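Local coordinates for protein alpha-glucosidase (Bacteroides thetaiotaomicron, PDB 5XFM) that hydrolyses beta-L-arabinopyranosides and alpha-galactosides as a bifunctional, calcium-containing glycoside hydrolase of family 97, at residues 142-147 and 259-264. The protein carries 1 engineered substitution. Numbering follows the deposited sequence.
Sequences EQTGFR and PWRTIT
E142 and R261 meet tip to tip between the two facing antiparallel sheets of the N-terminal beta-sandwich, a domain of the galactose-mutarotase-like clan. Strand 136-147 belongs to one sheet and strand 256-266 to the other, so the contact is made by side chains across the interior: the alpha carbons of T144 and R261 are 8.8 Å apart. A buried arginine calls for acceptors, and the carboxylate of E142 supplies two oxygens on a chain extended beyond CG. R261 bends at chi2 (-66°), and the bend brings the guanidinium edge to the carboxylate. Carboxylate and guanidinium are tilted 26° to each other. R261 NE bonds to E142 OE1 at 3.0 Å through the syn lone pair, with a bent N-H...O angle of 133°, while R261 NH2 pairs with E142 OE2 in the salt bridge, at a modelled separation that is doubtfully short. E211 forms a second salt bridge, with R261 NH1, so two acidic residues share the buried cation, which would be expected to favour its charged form; Y218 OH hydrogen-bonds to E142 OE2. T144 suits the border between polar and apolar packing. Its CG2, anti to the backbone N, lies 4.1 Å from R261 CG against the arginine's aliphatic part; its OG1 hydrogen-bonds with Y126 OH and also lies near E142 OE1. Farther along the strands the contact turns apolar. F146 reaches into the gap with a flat, wide ring, and R261 CB lies at the ring edge, near the plane, 4.3 Å from F146 CZ. V209 and V234 also pack on this phenylalanine. Branched I263 meets the ring obliquely: its CG1, anti to the carbonyl carbon, is 4.0 Å from F146 CE2, and I263 CD1 is 4.1 Å from the same ring carbon.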
ATOM      1  N   GLU A 142      16.176  14.568   9.267  1.00 22.53           N
ATOM      2  CA  GLU A 142      15.414  14.167  10.445  1.00 18.80           C
ATOM      3  C   GLU A 142      16.247  13.231  11.312  1.00 24.57           C
ATOM      4  O   GLU A 142      16.923  12.338  10.803  1.00 17.93           O
ATOM      5  CB  GLU A 142      14.083  13.503  10.061  1.00 17.29           C
ATOM      6  CG  GLU A 142      12.924  14.483   9.938  1.00 20.25           C
ATOM      7  CD  GLU A 142      11.598  13.823   9.590  1.00 22.57           C
ATOM      8  OE1 GLU A 142      11.086  13.005  10.385  1.00 19.99           O
ATOM      9  OE2 GLU A 142      11.058  14.135   8.507  1.00 20.89           O
ATOM     10  N   GLN A 143      16.237  13.481  12.617  1.00 18.05           N
ATOM     11  CA  GLN A 143      16.866  12.589  13.582  1.00 17.44           C
ATOM     12  C   GLN A 143      15.857  11.517  14.012  1.00 19.41           C
ATOM     13  O   GLN A 143      16.221  10.511  14.621  1.00 16.17           O
ATOM     14  CB  GLN A 143      17.382  13.388  14.782  1.00 21.21           C
ATOM     15  CG  GLN A 143      17.944  12.569  15.932  1.00 21.07           C
ATOM     16  CD  GLN A 143      18.798  13.409  16.863  1.00 25.93           C
ATOM     17  OE1 GLN A 143      19.980  13.628  16.607  1.00 27.32           O
ATOM     18  NE2 GLN A 143      18.196  13.896  17.941  1.00 23.50           N
ATOM     19  N   THR A 144      14.588  11.756  13.680  1.00 17.25           N
ATOM     20  CA  THR A 144      13.471  10.870  14.021  1.00 15.22           C
ATOM     21  C   THR A 144      13.833   9.401  13.875  1.00 16.84           C
ATOM     22  O   THR A 144      14.288   8.962  12.813  1.00 17.66           O
ATOM     23  CB  THR A 144      12.240  11.159  13.132  1.00 17.41           C
ATOM     24  OG1 THR A 144      11.960  12.565  13.130  1.00 19.08           O
ATOM     25  CG2 THR A 144      11.015  10.385  13.617  1.00 12.75           C
ATOM     26  N   GLY A 145      13.621   8.636  14.939  1.00 18.40           N
ATOM     27  CA  GLY A 145      14.047   7.246  14.950  1.00 20.14           C
ATOM     28  C   GLY A 145      13.092   6.274  15.618  1.00 19.78           C
ATOM     29  O   GLY A 145      12.083   6.662  16.210  1.00 19.99           O
ATOM     30  N   PHE A 146      13.413   4.994  15.476  1.00 20.93           N
ATOM     31  CA  PHE A 146      12.670   3.894  16.074  1.00 20.27           C
ATOM     32  C   PHE A 146      13.664   2.854  16.599  1.00 26.96           C
ATOM     33  O   PHE A 146      14.388   2.219  15.821  1.00 28.11           O
ATOM     34  CB  PHE A 146      11.710   3.275  15.055  1.00 20.53           C
ATOM     35  CG  PHE A 146      10.889   4.292  14.312  1.00 24.75           C
ATOM     36  CD1 PHE A 146      11.358   4.862  13.140  1.00 21.86           C
ATOM     37  CD2 PHE A 146       9.660   4.698  14.800  1.00 21.51           C
ATOM     38  CE1 PHE A 146      10.610   5.803  12.467  1.00 24.40           C
ATOM     39  CE2 PHE A 146       8.907   5.645  14.128  1.00 21.80           C
ATOM     40  CZ  PHE A 146       9.385   6.196  12.962  1.00 23.57           C
ATOM     41  N   ARG A 147      13.720   2.715  17.919  1.00 23.38           N
ATOM     42  CA  ARG A 147      14.627   1.781  18.572  1.00 21.34           C
ATOM     43  C   ARG A 147      13.834   0.621  19.165  1.00 22.21           C
ATOM     44  O   ARG A 147      12.794   0.830  19.780  1.00 22.13           O
ATOM     45  CB  ARG A 147      15.439   2.488  19.655  1.00 20.72           C
ATOM     46  CG  ARG A 147      16.541   1.638  20.236  1.00 22.71           C
ATOM     47  CD  ARG A 147      17.296   2.333  21.362  1.00 21.96           C
ATOM     48  NE  ARG A 147      17.835   3.647  21.009  1.00 20.85           N
ATOM     49  CZ  ARG A 147      19.099   3.850  20.640  1.00 21.15           C
ATOM     50  NH1 ARG A 147      19.923   2.820  20.533  1.00 19.48           N
ATOM     51  NH2 ARG A 147      19.540   5.070  20.352  1.00 18.85           N
ATOM     52  N   PRO A 259       5.260  15.327   7.550  1.00 17.52           N
ATOM     53  CA  PRO A 259       4.236  14.277   7.489  1.00 16.90           C
ATOM     54  C   PRO A 259       4.124  13.507   8.804  1.00 17.12           C
ATOM     55  O   PRO A 259       4.903  13.738   9.733  1.00 12.89           O
ATOM     56  CB  PRO A 259       4.731  13.359   6.372  1.00 19.48           C
ATOM     57  CG  PRO A 259       5.642  14.203   5.551  1.00 20.14           C
ATOM     58  CD  PRO A 259       6.273  15.174   6.494  1.00 23.11           C
ATOM     59  N   TRP A 260       3.148  12.611   8.887  1.00 15.96           N
ATOM     60  CA  TRP A 260       2.953  11.820  10.090  1.00 12.56           C
ATOM     61  C   TRP A 260       3.827  10.562  10.065  1.00 18.26           C
ATOM     62  O   TRP A 260       3.847   9.833   9.076  1.00 19.12           O
ATOM     63  CB  TRP A 260       1.482  11.436  10.242  1.00 15.43           C
ATOM     64  CG  TRP A 260       0.566  12.621  10.392  1.00 22.19           C
ATOM     65  CD1 TRP A 260      -0.047  13.316   9.384  1.00 17.02           C
ATOM     66  CD2 TRP A 260       0.167  13.256  11.615  1.00 19.82           C
ATOM     67  NE1 TRP A 260      -0.801  14.341   9.904  1.00 16.77           N
ATOM     68  CE2 TRP A 260      -0.692  14.324  11.271  1.00 23.96           C
ATOM     69  CE3 TRP A 260       0.443  13.023  12.967  1.00 22.02           C
ATOM     70  CZ2 TRP A 260      -1.271  15.156  12.228  1.00 16.53           C
ATOM     71  CZ3 TRP A 260      -0.135  13.855  13.917  1.00 21.59           C
ATOM     72  CH2 TRP A 260      -0.980  14.908  13.540  1.00 18.50           C
ATOM     73  N   ARG A 261       4.564  10.332  11.145  1.00 14.38           N
ATOM     74  CA  ARG A 261       5.266   9.075  11.380  1.00 18.49           C
ATOM     75  C   ARG A 261       4.294   8.152  12.111  1.00 18.94           C
ATOM     76  O   ARG A 261       3.696   8.565  13.107  1.00 20.38           O
ATOM     77  CB  ARG A 261       6.493   9.312  12.244  1.00 22.47           C
ATOM     78  CG  ARG A 261       7.342  10.497  11.821  1.00 21.42           C
ATOM     79  CD  ARG A 261       7.963  10.277  10.492  1.00 24.22           C
ATOM     80  NE  ARG A 261       8.606  11.465   9.933  1.00 22.42           N
ATOM     81  CZ  ARG A 261       8.515  11.800   8.649  1.00 23.65           C
ATOM     82  NH1 ARG A 261       7.779  11.067   7.818  1.00 15.25           N
ATOM     83  NH2 ARG A 261       9.124  12.883   8.198  1.00 28.01           N
ATOM     84  N   THR A 262       4.141   6.915  11.657  1.00 14.62           N
ATOM     85  CA  THR A 262       3.113   6.052  12.233  1.00 14.86           C
ATOM     86  C   THR A 262       3.661   4.762  12.836  1.00 19.45           C
ATOM     87  O   THR A 262       4.515   4.085  12.253  1.00 16.76           O
ATOM     88  CB  THR A 262       2.043   5.684  11.186  1.00 14.20           C
ATOM     89  OG1 THR A 262       2.604   4.793  10.214  1.00 18.17           O
ATOM     90  CG2 THR A 262       1.524   6.946  10.481  1.00 14.13           C
ATOM     91  N   ILE A 263       3.137   4.424  14.009  1.00 23.91           N
ATOM     92  CA  ILE A 263       3.504   3.213  14.724  1.00 23.91           C
ATOM     93  C   ILE A 263       2.258   2.411  15.095  1.00 23.36           C
ATOM     94  O   ILE A 263       1.491   2.816  15.964  1.00 27.87           O
ATOM     95  CB  ILE A 263       4.280   3.529  16.009  1.00 23.07           C
ATOM     96  CG1 ILE A 263       5.392   4.544  15.738  1.00 24.27           C
ATOM     97  CG2 ILE A 263       4.829   2.253  16.633  1.00 27.06           C
ATOM     98  CD1 ILE A 263       6.059   5.062  17.003  1.00 22.08           C
ATOM     99  N   THR A 264       2.042   1.289  14.421  1.00 21.06           N
ATOM    100  CA  THR A 264       0.912   0.428  14.737  1.00 16.50           C
ATOM    101  C   THR A 264       1.404  -0.690  15.641  1.00 18.46           C
ATOM    102  O   THR A 264       2.229  -1.497  15.240  1.00 17.19           O
ATOM    103  CB  THR A 264       0.280  -0.160  13.465  1.00 20.74           C
ATOM    104  OG1 THR A 264      -0.168   0.905  12.622  1.00 17.02           O
ATOM    105  CG2 THR A 264      -0.893  -1.070  13.807  1.00 17.37           C
TER